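Hydrolase (Burkholderia cenocepacia, PDB 4QKU) probably hydrolyses fumarylacetoacetate to fumarate and acetoacetate, the last step of phenylalanine and tyrosine breakdown, using divalent metal ions. Local coordinates at residues 21-26 with 107-112; 36-41 with 422-427; 146-151 with 367-372; 222-227 with 254-259. All blocks are in the same frame, centred on the assembly; numbering follows the deposited sequence.

Contact 1 (21-26 with 107-112)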
loop_
_atom_site.group_PDB
_atom_site.type_symbol
_atom_site.label_atom_id
_atom_site.label_comp_id
_atom_site.label_asym_id
_atom_site.label_seq_id
_atom_site.Cartn_x
_atom_site.Cartn_y
_atom_site.Cartn_z
ATOM N N PRO B 21 22.649 -19.988 24.975
ATOM C CA PRO B 21 23.154 -18.787 25.667
ATOM C C PRO B 21 24.627 -18.835 26.005
ATOM O O PRO B 21 25.239 -17.800 26.226
ATOM C CB PRO B 21 22.331 -18.758 26.961
ATOM C CG PRO B 21 21.066 -19.470 26.625
ATOM C CD PRO B 21 21.479 -20.564 25.673
ATOM N N ALA B 22 25.186 -20.037 26.039
ATOM C CA ALA B 22 26.609 -20.240 26.323
ATOM C C ALA B 22 27.481 -19.927 25.113
ATOM O O ALA B 22 28.675 -19.736 25.243
ATOM C CB ALA B 22 26.851 -21.670 26.762
ATOM N N ARG B 23 26.894 -19.853 23.932
ATOM C CA ARG B 23 27.676 -19.596 22.744
ATOM C C ARG B 23 28.215 -18.157 22.759
ATOM O O ARG B 23 27.552 -17.216 23.222
ATOM C CB ARG B 23 26.839 -19.889 21.483
ATOM C CG ARG B 23 27.676 -20.047 20.238
ATOM C CD ARG B 23 26.901 -20.695 19.113
ATOM N NE ARG B 23 26.761 -22.139 19.286
ATOM C CZ ARG B 23 26.281 -22.968 18.359
ATOM N NH1 ARG B 23 25.876 -22.518 17.162
ATOM N NH2 ARG B 23 26.174 -24.260 18.617
ATOM N N LYS B 24 29.432 -17.999 22.244
ATOM C CA LYS B 24 30.120 -16.696 22.201
ATOM C C LYS B 24 30.888 -16.573 20.898
ATOM O O LYS B 24 31.219 -17.587 20.271
ATOM C CB LYS B 24 31.111 -16.568 23.382
ATOM C CG LYS B 24 30.501 -16.698 24.767
ATOM C CD LYS B 24 29.588 -15.521 25.097
ATOM C CE LYS B 24 28.497 -15.940 26.060
ATOM N NZ LYS B 24 27.529 -14.846 26.291
ATOM N N SER B 25 31.233 -15.332 20.541
ATOM C CA SER B 25 32.011 -15.048 19.344
ATOM C C SER B 25 33.452 -14.587 19.608
ATOM O O SER B 25 33.776 -14.039 20.672
ATOM C CB SER B 25 31.291 -13.996 18.525
ATOM O OG SER B 25 31.854 -13.899 17.228
ATOM N N TRP B 26 34.313 -14.824 18.616
ATOM C CA TRP B 26 35.671 -14.253 18.609
ATOM C C TRP B 26 35.645 -12.747 18.194
ATOM O O TRP B 26 36.651 -12.030 18.321
ATOM C CB TRP B 26 36.624 -15.050 17.711
ATOM C CG TRP B 26 36.091 -15.392 16.351
ATOM C CD1 TRP B 26 35.547 -16.578 15.954
ATOM C CD2 TRP B 26 36.069 -14.550 15.205
ATOM N NE1 TRP B 26 35.186 -16.527 14.634
ATOM C CE2 TRP B 26 35.495 -15.289 14.149
ATOM C CE3 TRP B 26 36.488 -13.246 14.961
ATOM C CZ2 TRP B 26 35.333 -14.768 12.879
ATOM C CZ3 TRP B 26 36.317 -12.726 13.670
ATOM C CH2 TRP B 26 35.748 -13.485 12.661
ATOM N N GLN B 107 25.230 -21.439 9.427
ATOM C CA GLN B 107 26.593 -21.295 8.943
ATOM C C GLN B 107 27.300 -20.126 9.636
ATOM O O GLN B 107 28.487 -20.212 9.993
ATOM C CB GLN B 107 26.607 -21.127 7.437
ATOM C CG GLN B 107 26.183 -22.383 6.700
ATOM C CD GLN B 107 25.982 -22.119 5.222
ATOM O OE1 GLN B 107 26.952 -22.027 4.465
ATOM N NE2 GLN B 107 24.721 -21.996 4.799
ATOM N N LEU B 108 26.558 -19.041 9.830
ATOM C CA LEU B 108 27.113 -17.858 10.447
ATOM C C LEU B 108 27.424 -18.124 11.903
ATOM O O LEU B 108 28.531 -17.854 12.360
ATOM C CB LEU B 108 26.169 -16.674 10.319
ATOM C CG LEU B 108 25.950 -16.146 8.904
ATOM C CD1 LEU B 108 25.011 -14.963 8.958
ATOM C CD2 LEU B 108 27.250 -15.772 8.213
ATOM N N SER B 109 26.466 -18.680 12.627
ATOM C CA SER B 109 26.707 -19.040 14.024
ATOM C C SER B 109 27.959 -19.921 14.205
ATOM O O SER B 109 28.716 -19.733 15.142
ATOM C CB SER B 109 25.509 -19.743 14.624
ATOM O OG SER B 109 25.698 -19.897 16.011
ATOM N N ALA B 110 28.161 -20.868 13.299
ATOM C CA ALA B 110 29.289 -21.794 13.390
ATOM C C ALA B 110 30.581 -21.075 13.098
ATOM O O ALA B 110 31.534 -21.173 13.821
ATOM C CB ALA B 110 29.098 -22.963 12.434
ATOM N N LEU B 111 30.577 -20.296 12.046
ATOM C CA LEU B 111 31.776 -19.571 11.619
ATOM C C LEU B 111 32.281 -18.534 12.628
ATOM O O LEU B 111 33.492 -18.348 12.776
ATOM C CB LEU B 111 31.500 -18.889 10.277
ATOM C CG LEU B 111 32.754 -18.382 9.561
ATOM C CD1 LEU B 111 33.661 -19.556 9.178
ATOM C CD2 LEU B 111 32.382 -17.542 8.352
ATOM N N PHE B 112 31.354 -17.859 13.307
ATOM C CA PHE B 112 31.718 -16.765 14.193
ATOM C C PHE B 112 31.758 -17.175 15.630
ATOM O O PHE B 112 32.011 -16.348 16.490
ATOM C CB PHE B 112 30.797 -15.564 13.989
ATOM C CG PHE B 112 31.040 -14.851 12.695
ATOM C CD1 PHE B 112 32.107 -13.983 12.572
ATOM C CD2 PHE B 112 30.242 -15.095 11.590
ATOM C CE1 PHE B 112 32.374 -13.345 11.380
ATOM C CE2 PHE B 112 30.497 -14.461 10.393
ATOM C CZ PHE B 112 31.571 -13.575 10.289
#
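The carbonyl oxygen of F112 is gripped twice from the 21-26 loop. S25 OG donates to F112 O at 2.6 Å, from a direction tilted slightly out of the carbonyl plane, and also bonds I27 N; the backbone N of W26 adds a long, weak bond of 3.5 Å to F112 O. One residue earlier, W26 NE1 donates to L111 O at 3.1 Å, lying in the carbonyl plane on a lone pair, and this ties the loop to L111 of helix 98-111. The chi1 of W26 (47°) sets CG between its own N and carbonyl carbon, and this swings the indole back across F112, placing F112 O over one ring face. The W26 benzo ring and the F112 ring are tilted by 30° and slid apart, so they barely overlap; they touch where W26 CZ2 comes 3.3 Å from F112 CD1. Farther back along the helix, R23 NH1 donates to S109 OG at 2.9 Å, almost exactly in the guanidinium plane. R23, S25 and W26 thus reach S109, F112 and L111 in turn. L119 of helix 117-120 covers W26, L111 and F112, while L60 of strand 55-60 packs against S25 and F112.

Contact 2 (36-41 with 422-427)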
loop_
_atom_site.group_PDB
_atom_site.type_symbol
_atom_site.label_atom_id
_atom_site.label_comp_id
_atom_site.label_asym_id
_atom_site.label_seq_id
_atom_site.Cartn_x
_atom_site.Cartn_y
_atom_site.Cartn_z
ATOM N N ASP B 36 23.345 -5.369 21.704
ATOM C CA ASP B 36 22.136 -5.808 21.007
ATOM C C ASP B 36 22.381 -6.939 20.031
ATOM O O ASP B 36 21.448 -7.651 19.670
ATOM C CB ASP B 36 21.535 -4.637 20.238
ATOM C CG ASP B 36 20.657 -3.730 21.121
ATOM O OD1 ASP B 36 20.454 -4.035 22.333
ATOM O OD2 ASP B 36 20.146 -2.725 20.577
ATOM N N PHE B 37 23.631 -7.120 19.618
ATOM C CA PHE B 37 23.940 -8.006 18.529
ATOM C C PHE B 37 24.911 -9.115 18.919
ATOM O O PHE B 37 25.953 -9.268 18.277
ATOM C CB PHE B 37 24.540 -7.185 17.386
ATOM C CG PHE B 37 23.666 -6.042 16.951
ATOM C CD1 PHE B 37 22.384 -6.284 16.457
ATOM C CD2 PHE B 37 24.109 -4.722 17.059
ATOM C CE1 PHE B 37 21.571 -5.234 16.055
ATOM C CE2 PHE B 37 23.304 -3.667 16.661
ATOM C CZ PHE B 37 22.028 -3.923 16.152
ATOM N N PRO B 38 24.560 -9.914 19.953
ATOM C CA PRO B 38 25.360 -11.082 20.274
ATOM C C PRO B 38 25.266 -12.132 19.190
ATOM O O PRO B 38 24.539 -11.957 18.209
ATOM C CB PRO B 38 24.677 -11.615 21.527
ATOM C CG PRO B 38 23.249 -11.321 21.279
ATOM C CD PRO B 38 23.270 -9.954 20.674
ATOM N N ILE B 39 25.979 -13.231 19.373
ATOM C CA ILE B 39 25.935 -14.295 18.385
ATOM C C ILE B 39 24.560 -14.979 18.348
ATOM O O ILE B 39 24.187 -15.596 17.346
ATOM C CB ILE B 39 27.100 -15.295 18.567
ATOM C CG1 ILE B 39 27.312 -16.072 17.265
ATOM C CG2 ILE B 39 26.853 -16.214 19.751
ATOM C CD1 ILE B 39 28.678 -16.701 17.162
ATOM N N GLN B 40 23.796 -14.827 19.427
ATOM C CA GLN B 40 22.461 -15.411 19.534
ATOM C C GLN B 40 21.427 -14.701 18.679
ATOM O O GLN B 40 20.366 -15.257 18.424
ATOM C CB GLN B 40 21.978 -15.395 20.993
ATOM C CG GLN B 40 22.648 -16.417 21.923
ATOM C CD GLN B 40 24.032 -16.011 22.379
ATOM O OE1 GLN B 40 24.470 -14.883 22.159
ATOM N NE2 GLN B 40 24.729 -16.938 23.046
ATOM N N ASN B 41 21.735 -13.499 18.216
ATOM C CA ASN B 41 20.771 -12.682 17.484
ATOM C C ASN B 41 20.911 -12.871 15.997
ATOM O O ASN B 41 20.142 -13.635 15.407
ATOM C CB ASN B 41 20.953 -11.223 17.886
ATOM C CG ASN B 41 19.918 -10.318 17.286
ATOM O OD1 ASN B 41 19.012 -10.761 16.573
ATOM N ND2 ASN B 41 20.018 -9.028 17.611
ATOM N N ASP B 422 19.733 -14.550 29.939
ATOM C CA ASP B 422 20.667 -14.664 31.092
ATOM C C ASP B 422 22.103 -14.318 30.640
ATOM O O ASP B 422 22.805 -15.150 30.046
ATOM C CB ASP B 422 20.605 -16.075 31.730
ATOM N N GLY B 423 22.508 -13.074 30.916
ATOM C CA GLY B 423 23.852 -12.582 30.559
ATOM C C GLY B 423 24.041 -12.173 29.105
ATOM O O GLY B 423 25.163 -11.967 28.656
ATOM N N TYR B 424 22.939 -12.006 28.387
ATOM C CA TYR B 424 22.968 -11.464 27.043
ATOM C C TYR B 424 21.591 -10.933 26.699
ATOM O O TYR B 424 20.639 -11.123 27.441
ATOM C CB TYR B 424 23.372 -12.540 26.047
ATOM C CG TYR B 424 22.271 -13.529 25.723
ATOM C CD1 TYR B 424 21.837 -14.464 26.663
ATOM C CD2 TYR B 424 21.650 -13.532 24.481
ATOM C CE1 TYR B 424 20.819 -15.369 26.362
ATOM C CE2 TYR B 424 20.636 -14.426 24.173
ATOM C CZ TYR B 424 20.223 -15.349 25.110
ATOM O OH TYR B 424 19.211 -16.252 24.809
ATOM N N ARG B 425 21.513 -10.217 25.585
ATOM C CA ARG B 425 20.239 -9.771 25.059
ATOM C C ARG B 425 20.211 -9.804 23.554
ATOM O O ARG B 425 21.229 -9.636 22.896
ATOM C CB ARG B 425 19.924 -8.362 25.515
ATOM C CG ARG B 425 20.950 -7.357 25.031
ATOM C CD ARG B 425 20.430 -5.937 25.031
ATOM N NE ARG B 425 20.269 -5.381 26.360
ATOM C CZ ARG B 425 19.988 -4.108 26.596
ATOM N NH1 ARG B 425 19.830 -3.241 25.590
ATOM N NH2 ARG B 425 19.864 -3.706 27.848
ATOM N N VAL B 426 19.022 -10.069 23.034
ATOM C CA VAL B 426 18.761 -9.982 21.617
ATOM C C VAL B 426 18.056 -8.657 21.428
ATOM O O VAL B 426 16.942 -8.464 21.887
ATOM C CB VAL B 426 17.893 -11.161 21.153
ATOM C CG1 VAL B 426 17.355 -10.948 19.736
ATOM C CG2 VAL B 426 18.713 -12.441 21.230
ATOM N N GLY B 427 18.726 -7.728 20.771
ATOM C CA GLY B 427 18.221 -6.379 20.694
ATOM C C GLY B 427 17.897 -5.973 19.274
ATOM O O GLY B 427 18.432 -6.530 18.305
#
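With chi1 of -83°, D36 carries its carboxylate beside its own backbone N, and R425, bent at chi3 (71°), curls its guanidinium round to meet it. The two planes are nearly coplanar, with D36 OD1 at the guanidinium edge, yet D36 OD1 and R425 NH1 are 3.4 Å apart, a straight but weak bond in a long salt bridge. D36 also uses its backbone: G427 N donates to D36 O at 2.9 Å on a lone pair. N41, its CG anti to the backbone N (chi1 -174°), brings ND2 to the same oxygen, 2.9 Å from D36 O. D36 CG packs 3.6 Å from G427 CA, glycine having no side chain in between. Beside this polar group, Q40 CB and CG lie against Y424 CE2, each 3.6 Å away, and Q40 CD sits over a ring face; P38 CG meets the same ring at its edge. The amide NE2 of Q40 turns to the carbonyl of D20, and R425 makes a cation-pi contact with W418. The one strong hydrogen bond joining the loop before strand 44-49 to strand 424-436 is therefore G427 N to D36 O; N41 ND2 holds that oxygen from its own loop and adds a weak bond to G427 O.

Contact 3 (146-151 with 367-372)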
loop_
_atom_site.group_PDB
_atom_site.type_symbol
_atom_site.label_atom_id
_atom_site.label_comp_id
_atom_site.label_asym_id
_atom_site.label_seq_id
_atom_site.Cartn_x
_atom_site.Cartn_y
_atom_site.Cartn_z
ATOM N N GLY B 146 3.583 -3.794 0.596
ATOM C CA GLY B 146 2.408 -3.272 1.280
ATOM C C GLY B 146 2.728 -3.093 2.751
ATOM O O GLY B 146 3.599 -3.748 3.261
ATOM N N TYR B 147 2.020 -2.175 3.399
ATOM C CA TYR B 147 2.180 -1.892 4.802
ATOM C C TYR B 147 0.793 -1.808 5.426
ATOM O O TYR B 147 -0.021 -0.994 5.031
ATOM C CB TYR B 147 2.956 -0.598 5.009
ATOM C CG TYR B 147 2.817 0.066 6.370
ATOM C CD1 TYR B 147 2.859 -0.678 7.547
ATOM C CD2 TYR B 147 2.746 1.465 6.474
ATOM C CE1 TYR B 147 2.774 -0.070 8.785
ATOM C CE2 TYR B 147 2.658 2.088 7.718
ATOM C CZ TYR B 147 2.672 1.316 8.873
ATOM O OH TYR B 147 2.561 1.949 10.109
ATOM N N THR B 148 0.538 -2.706 6.374
ATOM C CA THR B 148 -0.702 -2.769 7.086
ATOM C C THR B 148 -0.381 -2.466 8.514
ATOM O O THR B 148 0.686 -2.832 8.973
ATOM C CB THR B 148 -1.279 -4.182 7.008
ATOM O OG1 THR B 148 -1.263 -4.608 5.641
ATOM C CG2 THR B 148 -2.673 -4.223 7.569
ATOM N N ASP B 149 -1.298 -1.812 9.204
ATOM C CA ASP B 149 -1.089 -1.410 10.566
ATOM C C ASP B 149 -2.305 -1.759 11.431
ATOM O O ASP B 149 -3.431 -1.368 11.110
ATOM C CB ASP B 149 -0.789 0.094 10.672
ATOM C CG ASP B 149 -0.179 0.484 12.029
ATOM O OD1 ASP B 149 0.288 -0.408 12.748
ATOM O OD2 ASP B 149 -0.125 1.700 12.345
ATOM N N PHE B 150 -2.054 -2.501 12.519
ATOM C CA PHE B 150 -3.109 -3.005 13.330
ATOM C C PHE B 150 -3.376 -2.112 14.523
ATOM O O PHE B 150 -3.045 -0.947 14.513
ATOM C CB PHE B 150 -2.828 -4.450 13.689
ATOM C CG PHE B 150 -2.974 -5.382 12.518
ATOM C CD1 PHE B 150 -4.188 -5.980 12.246
ATOM C CD2 PHE B 150 -1.903 -5.616 11.659
ATOM C CE1 PHE B 150 -4.328 -6.828 11.158
ATOM C CE2 PHE B 150 -2.045 -6.454 10.560
ATOM C CZ PHE B 150 -3.264 -7.061 10.315
ATOM N N TYR B 151 -4.050 -2.630 15.526
ATOM C CA TYR B 151 -4.568 -1.755 16.568
ATOM C C TYR B 151 -4.725 -2.563 17.851
ATOM O O TYR B 151 -5.686 -2.379 18.611
ATOM C CB TYR B 151 -5.898 -1.180 16.088
ATOM C CG TYR B 151 -6.336 0.073 16.751
ATOM C CD1 TYR B 151 -5.513 1.201 16.747
ATOM C CD2 TYR B 151 -7.603 0.173 17.334
ATOM C CE1 TYR B 151 -5.909 2.381 17.352
ATOM C CE2 TYR B 151 -8.027 1.354 17.928
ATOM C CZ TYR B 151 -7.176 2.453 17.945
ATOM O OH TYR B 151 -7.545 3.655 18.547
ATOM N N ASP B 367 6.210 -7.595 3.000
ATOM C CA ASP B 367 5.094 -6.824 3.537
ATOM C C ASP B 367 5.414 -6.434 4.958
ATOM O O ASP B 367 5.929 -7.253 5.720
ATOM C CB ASP B 367 3.763 -7.602 3.527
ATOM C CG ASP B 367 3.021 -7.466 2.238
ATOM O OD1 ASP B 367 3.326 -6.507 1.466
ATOM O OD2 ASP B 367 2.122 -8.335 1.939
ATOM N N LEU B 368 5.057 -5.215 5.312
ATOM C CA LEU B 368 5.219 -4.728 6.655
ATOM C C LEU B 368 3.889 -4.709 7.405
ATOM O O LEU B 368 2.918 -4.101 6.944
ATOM C CB LEU B 368 5.807 -3.306 6.608
ATOM C CG LEU B 368 5.979 -2.569 7.924
ATOM C CD1 LEU B 368 6.996 -3.296 8.790
ATOM C CD2 LEU B 368 6.406 -1.111 7.682
ATOM N N MET B 369 3.884 -5.315 8.594
ATOM C CA MET B 369 2.687 -5.336 9.437
ATOM C C MET B 369 2.913 -4.803 10.840
ATOM O O MET B 369 3.656 -5.373 11.637
ATOM C CB MET B 369 2.142 -6.737 9.471
ATOM C CG MET B 369 2.027 -7.305 8.064
ATOM S SD MET B 369 0.507 -8.174 7.794
ATOM C CE MET B 369 0.607 -8.472 6.027
ATOM N N GLY B 370 2.269 -3.670 11.110
ATOM C CA GLY B 370 2.448 -2.940 12.342
ATOM C C GLY B 370 1.528 -3.490 13.388
ATOM O O GLY B 370 0.397 -3.855 13.103
ATOM N N SER B 371 2.029 -3.530 14.611
ATOM C CA SER B 371 1.290 -4.018 15.757
ATOM C C SER B 371 0.160 -3.098 16.200
ATOM O O SER B 371 -0.789 -3.548 16.852
ATOM C CB SER B 371 2.258 -4.136 16.937
ATOM O OG SER B 371 2.819 -2.861 17.229
ATOM N N GLY B 372 0.265 -1.816 15.878
ATOM C CA GLY B 372 -0.515 -0.831 16.582
ATOM C C GLY B 372 0.265 -0.314 17.779
ATOM O O GLY B 372 1.162 -0.980 18.314
HETATM O O HOH W 1 1.137 -5.495 4.515
#
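Y147-T148-D149 and L368-M369-G370 pair as adjacent parallel strands in the mixed sheet of the FAH-family C-terminal region, which supplies D149 to the predicted calcium site. The ladder alternates direction: L368 N donates to G146 O, T148 N to L368 O, G370 N to T148 O and F150 N to G370 O, all at 2.8 to 2.9 Å. The last donor stands well above the carbonyl plane. On the face bearing Y147 and D149, the Y147 ring lies alongside L368, with Y147 CD1 3.6 Å from L368 CD2 and L368 O at the ring edge. The carboxylate of D149, a predicted calcium ligand, rests against the bare backbone of G370, with D149 OD1 3.4 Å from G370 CA. The other face bears T148 and M369. Here M369 SD meets the F150 ring at its edge, 4.1 Å from F150 CE2, as a Met-aromatic contact. T148 OG1 hydrogen-bonds H356 of helix 349-357 and a water, which in turn donates weakly to L368 O. Y151, a predicted substrate ligand, meets the ring of the predicted proton acceptor H156 with the planes nearly perpendicular. At the opposite end of the pairing, D367 OD2 accepts from R364 N and also forms a salt bridge with R185 of the second subunit.

Contact 4 (222-227 with 254-259). With NA (sodium ion), chain H.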
loop_
_atom_site.group_PDB
_atom_site.type_symbol
_atom_site.label_atom_id
_atom_site.label_comp_id
_atom_site.label_asym_id
_atom_site.label_seq_id
_atom_site.Cartn_x
_atom_site.Cartn_y
_atom_site.Cartn_z
ATOM N N GLU B 222 4.340 6.994 17.641
ATOM C CA GLU B 222 3.560 5.813 18.027
ATOM C C GLU B 222 4.502 4.634 18.126
ATOM O O GLU B 222 5.006 4.147 17.110
ATOM C CB GLU B 222 2.456 5.541 17.015
ATOM C CG GLU B 222 1.246 6.468 17.136
ATOM C CD GLU B 222 -0.027 5.843 16.597
ATOM O OE1 GLU B 222 -1.076 6.017 17.262
ATOM O OE2 GLU B 222 0.025 5.171 15.527
ATOM N N LEU B 223 4.778 4.222 19.365
ATOM C CA LEU B 223 5.589 3.031 19.626
ATOM C C LEU B 223 4.894 1.726 19.168
ATOM O O LEU B 223 3.824 1.390 19.638
ATOM C CB LEU B 223 5.925 2.919 21.113
ATOM C CG LEU B 223 6.555 1.607 21.597
ATOM C CD1 LEU B 223 7.902 1.335 20.943
ATOM C CD2 LEU B 223 6.699 1.683 23.104
ATOM N N GLU B 224 5.535 1.027 18.244
ATOM C CA GLU B 224 5.007 -0.187 17.668
ATOM C C GLU B 224 6.156 -1.078 17.280
ATOM O O GLU B 224 7.316 -0.638 17.247
ATOM C CB GLU B 224 4.199 0.088 16.359
ATOM C CG GLU B 224 3.163 1.204 16.409
ATOM C CD GLU B 224 2.228 1.193 15.213
ATOM O OE1 GLU B 224 2.086 0.130 14.558
ATOM O OE2 GLU B 224 1.582 2.240 14.942
ATOM N N THR B 225 5.819 -2.324 16.993
ATOM C CA THR B 225 6.687 -3.198 16.237
ATOM C C THR B 225 5.964 -3.609 14.960
ATOM O O THR B 225 4.736 -3.532 14.844
ATOM C CB THR B 225 6.990 -4.527 16.976
ATOM O OG1 THR B 225 5.778 -5.269 17.111
ATOM C CG2 THR B 225 7.611 -4.304 18.371
ATOM N N GLY B 226 6.739 -4.040 13.986
ATOM C CA GLY B 226 6.156 -4.495 12.752
ATOM C C GLY B 226 6.843 -5.754 12.354
ATOM O O GLY B 226 8.030 -5.915 12.605
ATOM N N PHE B 227 6.101 -6.672 11.753
ATOM C CA PHE B 227 6.748 -7.867 11.264
ATOM C C PHE B 227 6.839 -7.854 9.732
ATOM O O PHE B 227 6.045 -7.215 9.053
ATOM C CB PHE B 227 6.138 -9.154 11.864
ATOM C CG PHE B 227 4.684 -9.389 11.541
ATOM C CD1 PHE B 227 4.322 -10.042 10.377
ATOM C CD2 PHE B 227 3.684 -9.022 12.445
ATOM C CE1 PHE B 227 2.990 -10.299 10.085
ATOM C CE2 PHE B 227 2.351 -9.272 12.169
ATOM C CZ PHE B 227 2.000 -9.908 10.978
ATOM N N LEU B 254 8.994 0.139 14.988
ATOM C CA LEU B 254 8.195 0.929 14.059
ATOM C C LEU B 254 7.616 2.156 14.764
ATOM O O LEU B 254 6.883 2.026 15.723
ATOM C CB LEU B 254 7.085 0.058 13.475
ATOM C CG LEU B 254 6.210 0.624 12.326
ATOM C CD1 LEU B 254 5.616 -0.511 11.514
ATOM C CD2 LEU B 254 5.070 1.492 12.832
ATOM N N ASN B 255 7.990 3.340 14.272
ATOM C CA ASN B 255 7.468 4.570 14.760
ATOM C C ASN B 255 6.488 5.072 13.739
ATOM O O ASN B 255 6.872 5.521 12.664
ATOM C CB ASN B 255 8.578 5.594 14.980
ATOM C CG ASN B 255 8.073 6.849 15.675
ATOM O OD1 ASN B 255 6.859 7.040 15.853
ATOM N ND2 ASN B 255 9.001 7.711 16.076
ATOM N N ASP B 256 5.207 4.994 14.086
ATOM C CA ASP B 256 4.170 5.455 13.190
ATOM C C ASP B 256 3.861 6.892 13.515
ATOM O O ASP B 256 2.861 7.188 14.180
ATOM C CB ASP B 256 2.903 4.624 13.270
ATOM C CG ASP B 256 1.844 5.095 12.265
ATOM O OD1 ASP B 256 2.217 5.764 11.270
ATOM O OD2 ASP B 256 0.647 4.842 12.477
ATOM N N TRP B 257 4.720 7.780 13.031
ATOM C CA TRP B 257 4.551 9.196 13.289
ATOM C C TRP B 257 3.149 9.616 12.935
ATOM O O TRP B 257 2.645 9.248 11.869
ATOM C CB TRP B 257 5.518 10.021 12.456
ATOM C CG TRP B 257 6.977 9.657 12.563
ATOM C CD1 TRP B 257 7.695 8.849 11.706
ATOM C CD2 TRP B 257 7.888 10.106 13.542
ATOM N NE1 TRP B 257 8.984 8.778 12.114
ATOM C CE2 TRP B 257 9.139 9.560 13.227
ATOM C CE3 TRP B 257 7.782 10.961 14.644
ATOM C CZ2 TRP B 257 10.267 9.823 13.977
ATOM C CZ3 TRP B 257 8.911 11.236 15.381
ATOM C CH2 TRP B 257 10.136 10.655 15.053
ATOM N N SER B 258 2.533 10.397 13.814
ATOM C CA SER B 258 1.131 10.790 13.683
ATOM C C SER B 258 0.940 12.286 13.932
ATOM O O SER B 258 1.505 12.828 14.885
ATOM C CB SER B 258 0.321 10.029 14.704
ATOM O OG SER B 258 0.511 8.634 14.572
ATOM N N ALA B 259 0.183 12.962 13.073
ATOM C CA ALA B 259 -0.195 14.347 13.322
ATOM C C ALA B 259 -1.612 14.387 13.878
ATOM O O ALA B 259 -2.572 14.247 13.126
ATOM C CB ALA B 259 -0.102 15.153 12.045
HETATM NA NA NA H . 3.246 7.605 10.154
#
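The carboxylates of E222 and E224 both come alongside that of D256, their planes turned 63° and 82° from it. E222 OE2 is 3.1 Å from D256 OD2, while E224 OE2 lies 3.2 Å from D256 CB; the other branch of E224, OE1, brushes L254 CD2 and accepts a hydrogen bond from G372 N. Such a gathering of acids would be repulsive by itself and is consistent with the predicted calcium site; K276 and R260 form salt bridges with E222 and probably offset part of the charge. With CG anti to its backbone N (chi1 -177°), D256 sends OD1 to the sodium ion at 2.4 Å, and the carbonyl W257 O binds the same ion at 2.5 Å; K276, A279 and T280 complete the site. The backbones pair antiparallel: L254 N donates to E224 O at 2.9 Å, with a weak return bond from E224 N to L254 O. Farther on, D256 N reaches E222 O at 3.1 Å, and N255 OD1 accepts from E222 N. Strand 219-229 lies between 368-370 and 248-259 in the mixed sheet, with L415 of strand 412-421 touching L223 and N255, and M349 and Q352 of helix 349-357 packed on F227.

How the contacts relate
The four contacts form two clusters. Contacts 3 and 4, centred 9 Å apart, share the mixed sheet, where strands 368-370 and 219-229 are neighbours: S371 N lies 2.7 Å from T225 O, a probable hydrogen bond. Their acids converge on the predicted calcium site, with D149 OD1 only 2.6 Å from E224 OE1, next to the sodium ion held from contact 4. Contacts 1 and 2 bind the N-terminal loop to helix 98-111 and to strand 424-436, away from the annotated sites; they meet where R23 O and Q40 NE2 are 2.8 Å apart. Contact 2 lies nearer contact 4 (nearest atoms about 10 Å) than contact 1 does (about 20 Å).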